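Local coordinates for antitoxin RelF (Mycobacterium tuberculosis, PDB 3G5O), which serves as the antitoxin of a type II toxin-antitoxin pair, neutralising the toxin RelG and together with it binding DNA to repress their own promoter, at residues A[10-13]-A[14-17]; A[51-54]-A[55-59]. All coordinates share one frame; numbering follows the deposited sequence.

Contact 1. Residues A[10-13]-A[14-17]; sequences ILPI and STIK
Leu11 lays its CD1 methyl against CD1 of Ile16, in the last part of the one-turn helix 13-16, 3.7 Å away, the two side chains crossing at about a right angle. Its other branch, CD2, touches the CG2 methyl of Thr15 more loosely at 4.1 Å. The first torsion of Leu11 sets CG beside the backbone N, anti to the carbonyl carbon. Thr15 uses its two branches separately: while CG2 meets Leu11, OG1 comes against the CG corner of the Pro12 ring, 3.2 Å from CG. The segment is the junction where strand 8-12 of the Phd/YefM fold runs directly into helix 13-16, with Pro12 at the N-cap position. In this one-turn helix the backbone bonds are uneven. Pro12 O receives the amides of Thr15 and Ile16, but both bonds are weak, the first bent to 134° at the hydrogen. Ile13 O takes a much straighter bond from Lys17 N, 3.0 Å long and 163° at the hydrogen, and a weak, bent one from Ile16 N. The Lys17 bond closes the turn at its C-terminal end, where Lys17 is the first residue to leave helical angles. On the side of the turn away from Leu11, Lys17 crosses Ile13 obliquely: its CG lies 3.2 Å from Ile13 O, and a bend at chi4 of 85° brings NZ to 3.4 Å from the CG2 methyl of Ile13. Phe23 of helix 20-28 touches both Leu11 and Ile16, and strand 33-38 adds Ile34 against Ile16 and Ile36 against Ile13. Asn21 of the second antitoxin subunit packs on Ile13 and Lys17, and Leu20 of that subunit on Ile16.

Contact 2. Residues A[51-54]-A[55-59]; sequences EWES and LQETL
Helix 49-62 carries this contact, its i to i+4 amide bonds, such as Gln56 N to Trp52 O at 3.0 Å and 173° at the hydrogen, supplemented by side chains. The Gln56 amide lies over one face of the Trp52 indole: NE2 is 3.2 Å from CZ2 of Trp52, displaced toward the ring's rim, with ring and amide planes 29° apart. Nearer the backbone, Gln56 CG makes a CH-pi contact, 4.0 Å from the centroid of the Trp52 five-membered ring. A bend at chi2 of -49° turns the Gln56 chain back over the indole, while its OE1 bonds to Arg62 of a toxin chain. Within the same stretch, Ser54 O accepts from both Thr58 N at 2.9 Å and Thr58 OG1 at 2.7 Å, from opposite faces of the carbonyl plane. Glu53 OE1 and Glu57 OE2 are 4.6 Å apart, a like-charge approach probably eased by Arg71 of the other toxin chain, salt-bridged to both. Arg76 and Arg61 of that chain pair with Glu57 and Glu51, and its Ser69 hydrogen-bonds Glu57 OE1. The helix follows strand 41-48 and is contacted by two toxin chains, while Trp52, Leu55, Thr58 and Leu59 pack against the second antitoxin subunit.

Contact 1 joins two different elements, a strand and the one-turn helix after it, whereas contact 2 lies wholly within one helix. Their centres are 25 Å apart and their nearest atoms about 15 Å, so they do not touch. The centre of contact 1, which is partly buried, lies 25 Å from the chain centre, with four of its seven touching residues exposed; that of contact 2 lies about 4 Å from it, with six of eight buried. Chemistry follows place: methyl packing and mostly weak backbone bonds in contact 1, straighter helical bonds and carboxylates paired with toxin arginines in contact 2. Both also pack against the second antitoxin subunit, through different residues.

Contact 1. Residues A[10-13]-A[14-17]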
loop_
_atom_site.group_PDB
_atom_site.type_symbol
_atom_site.label_atom_id
_atom_site.label_comp_id
_atom_site.label_asym_id
_atom_site.label_seq_id
_atom_site.Cartn_x
_atom_site.Cartn_y
_atom_site.Cartn_z
ATOM N N ILE A 10 -16.759 -13.839 4.603
ATOM C CA ILE A 10 -17.112 -13.127 5.809
ATOM C C ILE A 10 -17.750 -14.151 6.730
ATOM O O ILE A 10 -18.761 -14.754 6.391
ATOM C CB ILE A 10 -18.072 -11.965 5.511
ATOM C CG1 ILE A 10 -17.437 -10.996 4.492
ATOM C CG2 ILE A 10 -18.462 -11.244 6.784
ATOM C CD1 ILE A 10 -18.421 -9.958 3.863
ATOM N N LEU A 11 -17.147 -14.358 7.890
ATOM C CA LEU A 11 -17.513 -15.460 8.754
ATOM C C LEU A 11 -17.629 -15.066 10.213
ATOM O O LEU A 11 -16.826 -14.275 10.710
ATOM C CB LEU A 11 -16.496 -16.606 8.625
ATOM C CG LEU A 11 -16.487 -17.463 7.351
ATOM C CD1 LEU A 11 -15.348 -18.430 7.472
ATOM C CD2 LEU A 11 -17.807 -18.248 7.136
ATOM N N PRO A 12 -18.616 -15.648 10.917
ATOM C CA PRO A 12 -18.681 -15.429 12.362
ATOM C C PRO A 12 -17.556 -16.160 13.075
ATOM O O PRO A 12 -17.082 -17.175 12.588
ATOM C CB PRO A 12 -20.049 -16.019 12.764
ATOM C CG PRO A 12 -20.456 -16.920 11.619
ATOM C CD PRO A 12 -19.788 -16.395 10.387
ATOM N N ILE A 13 -17.152 -15.634 14.224
ATOM C CA ILE A 13 -16.091 -16.203 15.015
ATOM C C ILE A 13 -16.424 -17.640 15.449
ATOM O O ILE A 13 -15.525 -18.486 15.510
ATOM C CB ILE A 13 -15.781 -15.269 16.214
ATOM C CG1 ILE A 13 -14.302 -15.272 16.572
ATOM C CG2 ILE A 13 -16.682 -15.571 17.420
ATOM C CD1 ILE A 13 -13.947 -14.199 17.623
ATOM N N SER A 14 -17.718 -17.921 15.699
ATOM C CA SER A 14 -18.187 -19.284 16.021
ATOM C C SER A 14 -17.882 -20.307 14.923
ATOM O O SER A 14 -17.619 -21.463 15.218
ATOM C CB SER A 14 -19.688 -19.304 16.354
ATOM O OG SER A 14 -20.468 -18.885 15.240
ATOM N N THR A 15 -17.903 -19.885 13.667
ATOM C CA THR A 15 -17.555 -20.767 12.574
ATOM C C THR A 15 -16.054 -21.051 12.576
ATOM O O THR A 15 -15.632 -22.158 12.216
ATOM C CB THR A 15 -18.015 -20.172 11.231
ATOM O OG1 THR A 15 -19.432 -19.948 11.273
ATOM C CG2 THR A 15 -17.681 -21.097 10.056
ATOM N N ILE A 16 -15.247 -20.064 12.988
ATOM C CA ILE A 16 -13.789 -20.245 13.023
ATOM C C ILE A 16 -13.329 -21.160 14.173
ATOM O O ILE A 16 -12.510 -22.053 13.970
ATOM C CB ILE A 16 -13.000 -18.895 13.049
ATOM C CG1 ILE A 16 -13.489 -17.924 11.957
ATOM C CG2 ILE A 16 -11.492 -19.135 12.911
ATOM C CD1 ILE A 16 -13.239 -18.377 10.543
ATOM N N LYS A 17 -13.864 -20.928 15.367
ATOM C CA LYS A 17 -13.460 -21.640 16.588
ATOM C C LYS A 17 -13.513 -23.159 16.427
ATOM O O LYS A 17 -14.546 -23.721 16.062
ATOM C CB LYS A 17 -14.353 -21.245 17.772
ATOM C CG LYS A 17 -14.318 -19.762 18.213
ATOM C CD LYS A 17 -14.795 -19.630 19.672
ATOM C CE LYS A 17 -15.439 -18.274 19.963
ATOM N NZ LYS A 17 -16.892 -18.233 19.594
#

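Contact 2. Residues A[51-54]-A[55-59]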
loop_
_atom_site.group_PDB
_atom_site.type_symbol
_atom_site.label_atom_id
_atom_site.label_comp_id
_atom_site.label_asym_id
_atom_site.label_seq_id
_atom_site.Cartn_x
_atom_site.Cartn_y
_atom_site.Cartn_z
ATOM N N GLU A 51 0.731 -13.531 1.749
ATOM C CA GLU A 51 -0.179 -12.493 1.247
ATOM C C GLU A 51 0.041 -11.115 1.929
ATOM O O GLU A 51 0.036 -10.066 1.260
ATOM C CB GLU A 51 -1.662 -12.934 1.321
ATOM C CG GLU A 51 -2.608 -12.035 0.512
ATOM C CD GLU A 51 -2.186 -11.927 -0.976
ATOM O OE1 GLU A 51 -1.492 -12.834 -1.509
ATOM O OE2 GLU A 51 -2.534 -10.945 -1.623
ATOM N N TRP A 52 0.275 -11.134 3.234
ATOM C CA TRP A 52 0.524 -9.910 3.982
ATOM C C TRP A 52 1.819 -9.234 3.475
ATOM O O TRP A 52 1.830 -8.038 3.214
ATOM C CB TRP A 52 0.640 -10.217 5.476
ATOM C CG TRP A 52 0.916 -8.985 6.290
ATOM C CD1 TRP A 52 2.123 -8.578 6.816
ATOM C CD2 TRP A 52 -0.031 -7.989 6.618
ATOM N NE1 TRP A 52 1.958 -7.379 7.479
ATOM C CE2 TRP A 52 0.642 -7.008 7.390
ATOM C CE3 TRP A 52 -1.399 -7.831 6.349
ATOM C CZ2 TRP A 52 -0.008 -5.867 7.893
ATOM C CZ3 TRP A 52 -2.068 -6.694 6.884
ATOM C CH2 TRP A 52 -1.348 -5.734 7.650
ATOM N N GLU A 53 2.859 -10.022 3.267
ATOM C CA GLU A 53 4.121 -9.535 2.670
ATOM C C GLU A 53 3.906 -8.941 1.243
ATOM O O GLU A 53 4.382 -7.836 0.953
ATOM C CB GLU A 53 5.132 -10.673 2.609
ATOM C CG GLU A 53 5.969 -10.788 3.828
ATOM C CD GLU A 53 6.848 -9.525 3.970
ATOM O OE1 GLU A 53 7.673 -9.250 3.065
ATOM O OE2 GLU A 53 6.665 -8.784 4.954
ATOM N N SER A 54 3.217 -9.686 0.376
ATOM C CA SER A 54 2.843 -9.185 -0.960
ATOM C C SER A 54 2.181 -7.806 -0.913
ATOM O O SER A 54 2.545 -6.877 -1.666
ATOM C CB SER A 54 1.919 -10.180 -1.660
ATOM O OG SER A 54 2.663 -11.314 -2.103
ATOM N N LEU A 55 1.208 -7.668 -0.023
ATOM C CA LEU A 55 0.560 -6.379 0.184
ATOM C C LEU A 55 1.511 -5.261 0.676
ATOM O O LEU A 55 1.502 -4.161 0.111
ATOM C CB LEU A 55 -0.654 -6.546 1.078
ATOM C CG LEU A 55 -1.826 -7.312 0.407
ATOM C CD1 LEU A 55 -2.928 -7.573 1.433
ATOM C CD2 LEU A 55 -2.417 -6.569 -0.833
ATOM N N GLN A 56 2.296 -5.527 1.719
ATOM C CA GLN A 56 3.294 -4.559 2.200
ATOM C C GLN A 56 4.261 -4.124 1.090
ATOM O O GLN A 56 4.591 -2.961 0.992
ATOM C CB GLN A 56 4.117 -5.117 3.388
ATOM C CG GLN A 56 3.251 -5.449 4.671
ATOM C CD GLN A 56 2.332 -4.282 5.032
ATOM O OE1 GLN A 56 2.777 -3.145 5.147
ATOM N NE2 GLN A 56 1.051 -4.551 5.157
ATOM N N GLU A 57 4.732 -5.066 0.257
ATOM C CA GLU A 57 5.649 -4.696 -0.800
ATOM C C GLU A 57 4.922 -3.943 -1.933
ATOM O O GLU A 57 5.504 -3.078 -2.589
ATOM C CB GLU A 57 6.379 -5.950 -1.334
ATOM C CG GLU A 57 7.330 -6.559 -0.339
ATOM C CD GLU A 57 8.378 -5.515 0.086
ATOM O OE1 GLU A 57 9.210 -5.123 -0.774
ATOM O OE2 GLU A 57 8.300 -5.022 1.240
ATOM N N THR A 58 3.651 -4.269 -2.186
ATOM C CA THR A 58 2.910 -3.521 -3.180
ATOM C C THR A 58 2.762 -2.057 -2.743
ATOM O O THR A 58 2.918 -1.128 -3.552
ATOM C CB THR A 58 1.510 -4.144 -3.415
ATOM O OG1 THR A 58 1.678 -5.503 -3.818
ATOM C CG2 THR A 58 0.758 -3.388 -4.491
ATOM N N LEU A 59 2.410 -1.878 -1.476
ATOM C CA LEU A 59 2.327 -0.542 -0.868
ATOM C C LEU A 59 3.640 0.211 -1.020
ATOM O O LEU A 59 3.657 1.370 -1.463
ATOM C CB LEU A 59 1.991 -0.632 0.618
ATOM C CG LEU A 59 0.560 -0.949 1.031
ATOM C CD1 LEU A 59 0.680 -1.298 2.493
ATOM C CD2 LEU A 59 -0.358 0.265 0.833
#